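Endo-beta-1,2-glucanase (Talaromyces funiculosus, PDB 6IMV) hydrolyses beta-1,2-glucans at internal linkages, acting as an endo-type glycoside hydrolase. Local coordinates at residues A[250-255]-A[274-279]. Residues are numbered along the deposited sequence; the frame is centred on the assembly and turned at random.
Sequences EGELFT and EYKRPQ. With GLC (alpha-D-glucopyranose), chain D; NAG (2-acetamido-2-deoxy-beta-D-glucopyranose), chain H.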
loop_
_atom_site.group_PDB
_atom_site.type_symbol
_atom_site.label_atom_id
_atom_site.label_comp_id
_atom_site.label_asym_id
_atom_site.label_seq_id
_atom_site.Cartn_x
_atom_site.Cartn_y
_atom_site.Cartn_z
ATOM N N GLU A 250 -7.224 4.983 3.731
ATOM C CA GLU A 250 -7.155 4.210 2.478
ATOM C C GLU A 250 -8.555 3.900 1.951
ATOM O O GLU A 250 -8.736 3.729 0.745
ATOM C CB GLU A 250 -6.392 2.893 2.645
ATOM C CG GLU A 250 -5.138 2.997 3.488
ATOM C CD GLU A 250 -5.382 2.563 4.917
ATOM O OE1 GLU A 250 -5.801 3.421 5.727
ATOM O OE2 GLU A 250 -5.228 1.342 5.190
ATOM N N GLY A 251 -9.537 3.845 2.858
ATOM C CA GLY A 251 -10.915 3.562 2.518
ATOM C C GLY A 251 -11.534 4.608 1.603
ATOM O O GLY A 251 -12.553 4.349 0.958
ATOM N N GLU A 252 -10.918 5.789 1.519
ATOM C CA GLU A 252 -11.448 6.861 0.678
ATOM C C GLU A 252 -11.447 6.452 -0.801
ATOM O O GLU A 252 -12.279 6.938 -1.584
ATOM C CB GLU A 252 -10.677 8.159 0.896
ATOM C CG GLU A 252 -11.381 9.364 0.301
ATOM C CD GLU A 252 -10.794 10.668 0.796
ATOM O OE1 GLU A 252 -9.858 11.174 0.139
ATOM O OE2 GLU A 252 -11.236 11.141 1.864
ATOM N N LEU A 253 -10.532 5.563 -1.187
ATOM C CA LEU A 253 -10.483 5.059 -2.568
ATOM C C LEU A 253 -11.822 4.402 -2.927
ATOM O O LEU A 253 -12.339 4.601 -4.034
ATOM C CB LEU A 253 -9.317 4.078 -2.724
ATOM C CG LEU A 253 -7.921 4.701 -2.686
ATOM C CD1 LEU A 253 -6.862 3.639 -2.937
ATOM C CD2 LEU A 253 -7.796 5.834 -3.697
ATOM N N PHE A 254 -12.396 3.654 -1.978
ATOM C CA PHE A 254 -13.643 2.969 -2.232
ATOM C C PHE A 254 -14.796 3.970 -2.341
ATOM O O PHE A 254 -15.692 3.779 -3.172
ATOM C CB PHE A 254 -13.957 1.910 -1.175
ATOM C CG PHE A 254 -15.052 0.999 -1.654
ATOM C CD1 PHE A 254 -14.783 0.021 -2.591
ATOM C CD2 PHE A 254 -16.367 1.205 -1.273
ATOM C CE1 PHE A 254 -15.795 -0.785 -3.089
ATOM C CE2 PHE A 254 -17.375 0.391 -1.767
ATOM C CZ PHE A 254 -17.087 -0.595 -2.671
ATOM N N THR A 255 -14.777 5.021 -1.515
ATOM C CA THR A 255 -15.757 6.103 -1.614
ATOM C C THR A 255 -15.857 6.598 -3.064
ATOM O O THR A 255 -16.960 6.729 -3.596
ATOM C CB THR A 255 -15.424 7.282 -0.695
ATOM O OG1 THR A 255 -15.281 6.790 0.636
ATOM C CG2 THR A 255 -16.484 8.359 -0.713
ATOM N N GLU A 274 -20.577 14.327 3.377
ATOM C CA GLU A 274 -21.095 14.902 4.602
ATOM C C GLU A 274 -20.770 13.979 5.780
ATOM O O GLU A 274 -20.298 14.429 6.810
ATOM C CB GLU A 274 -22.600 15.117 4.487
ATOM C CG GLU A 274 -23.181 15.877 5.662
ATOM C CD GLU A 274 -24.661 16.185 5.517
ATOM O OE1 GLU A 274 -25.157 16.167 4.364
ATOM O OE2 GLU A 274 -25.310 16.431 6.556
ATOM N N TYR A 275 -21.029 12.682 5.606
ATOM C CA TYR A 275 -20.833 11.712 6.660
ATOM C C TYR A 275 -19.336 11.557 6.969
ATOM O O TYR A 275 -18.964 11.207 8.082
ATOM C CB TYR A 275 -21.461 10.369 6.286
ATOM C CG TYR A 275 -21.484 9.404 7.438
ATOM C CD1 TYR A 275 -22.345 9.611 8.505
ATOM C CD2 TYR A 275 -20.619 8.327 7.498
ATOM C CE1 TYR A 275 -22.367 8.755 9.592
ATOM C CE2 TYR A 275 -20.635 7.452 8.569
ATOM C CZ TYR A 275 -21.514 7.667 9.617
ATOM O OH TYR A 275 -21.535 6.825 10.683
ATOM N N LYS A 276 -18.492 11.811 5.962
ATOM C CA LYS A 276 -17.040 11.704 6.076
ATOM C C LYS A 276 -16.442 12.917 6.800
ATOM O O LYS A 276 -15.383 12.799 7.396
ATOM C CB LYS A 276 -16.409 11.554 4.687
ATOM C CG LYS A 276 -16.275 10.116 4.196
ATOM C CD LYS A 276 -15.930 9.996 2.723
ATOM C CE LYS A 276 -14.613 10.657 2.367
ATOM N NZ LYS A 276 -13.485 10.122 3.160
ATOM N N ARG A 277 -17.129 14.065 6.741
ATOM C CA ARG A 277 -16.534 15.390 7.028
ATOM C C ARG A 277 -15.956 15.466 8.441
ATOM O O ARG A 277 -14.875 16.021 8.627
ATOM C CB ARG A 277 -17.568 16.501 6.800
ATOM C CG ARG A 277 -16.970 17.840 6.379
ATOM C CD ARG A 277 -17.957 18.735 5.637
ATOM N NE ARG A 277 -18.188 18.264 4.271
ATOM C CZ ARG A 277 -19.354 18.304 3.633
ATOM N NH1 ARG A 277 -20.452 18.642 4.284
ATOM N NH2 ARG A 277 -19.409 17.999 2.348
ATOM N N PRO A 278 -16.641 14.960 9.494
ATOM C CA PRO A 278 -16.104 15.052 10.851
ATOM C C PRO A 278 -14.786 14.287 11.081
ATOM O O PRO A 278 -14.141 14.502 12.099
ATOM C CB PRO A 278 -17.221 14.451 11.729
ATOM C CG PRO A 278 -18.478 14.553 10.876
ATOM C CD PRO A 278 -17.984 14.346 9.458
ATOM N N GLN A 279 -14.406 13.391 10.161
ATOM C CA GLN A 279 -13.174 12.598 10.315
ATOM C C GLN A 279 -11.993 13.291 9.614
ATOM O O GLN A 279 -10.858 12.816 9.722
ATOM C CB GLN A 279 -13.387 11.177 9.794
ATOM C CG GLN A 279 -14.201 10.290 10.729
ATOM C CD GLN A 279 -15.644 10.709 10.869
ATOM O OE1 GLN A 279 -16.100 11.048 11.953
ATOM N NE2 GLN A 279 -16.376 10.710 9.769
HETATM C C1 GLC D . -8.821 -0.087 9.823
HETATM C C2 GLC D . -8.113 -0.440 8.534
HETATM C C3 GLC D . -6.859 0.397 8.360
HETATM C C4 GLC D . -7.230 1.870 8.366
HETATM C C5 GLC D . -7.962 2.192 9.670
HETATM C C6 GLC D . -8.492 3.623 9.671
HETATM O O1 GLC D . -7.947 -0.515 10.889
HETATM O O2 GLC D . -7.736 -1.824 8.609
HETATM O O3 GLC D . -6.189 0.092 7.138
HETATM O O4 GLC D . -6.052 2.667 8.188
HETATM O O5 GLC D . -9.077 1.310 9.855
HETATM O O6 GLC D . -9.437 3.818 8.615
HETATM C C1 NAG H . -11.722 9.866 16.870
HETATM C C2 NAG H . -12.021 11.015 17.830
HETATM C C3 NAG H . -13.497 10.948 18.196
HETATM C C4 NAG H . -14.318 11.103 16.920
HETATM C C5 NAG H . -14.034 9.878 16.040
HETATM C C6 NAG H . -14.810 9.879 14.727
HETATM C C7 NAG H . -10.159 11.699 19.289
HETATM C C8 NAG H . -9.428 11.415 20.556
HETATM N N2 NAG H . -11.214 10.932 19.034
HETATM O O3 NAG H . -13.790 11.999 19.100
HETATM O O4 NAG H . -15.705 11.295 17.230
HETATM O O5 NAG H . -12.629 9.882 15.748
HETATM O O6 NAG H . -14.698 11.162 14.093
HETATM O O7 NAG H . -9.782 12.571 18.536
HETATM O O HOH W 1 -13.990 7.383 2.899
#
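Lys276 reaches across from helix 266-276 to Glu252 on helix 252-261 and forms a buried salt bridge: its NZ donates to OE2 of Glu252 at 2.8 Å, meeting the anti lone pair. The two side chains cross at about a right angle. Two successive bends near the tip of the lysine, chi3 60° and chi4 57°, curl the ammonium toward the carboxylate. OE1 of Glu252 is taken up separately by Tyr314 and Lys308, so both carboxylate oxygens are held. With an alanine here, the ammonium of Lys276 would probably lose its ionic partner, and that of Lys308 its link to the same carboxylate.

One water adds a second polar link, accepting from Lys276 NZ at 2.8 Å and lying 2.7 Å from Thr255 OG1. Nonpolar packing is slight: Thr255 CG2 meets Lys276 CD at 3.8 Å as the two side chains run past each other in opposite senses.

Two residues before Glu252, Glu250 takes hydrogen bonds from O3 and O4 of a glucose that Asp247 and His304 also bind. The salt bridge thus ties together two consecutive helices, one starting beside this sugar site, consistent with the (alpha/alpha)6-barrel expected of this enzyme.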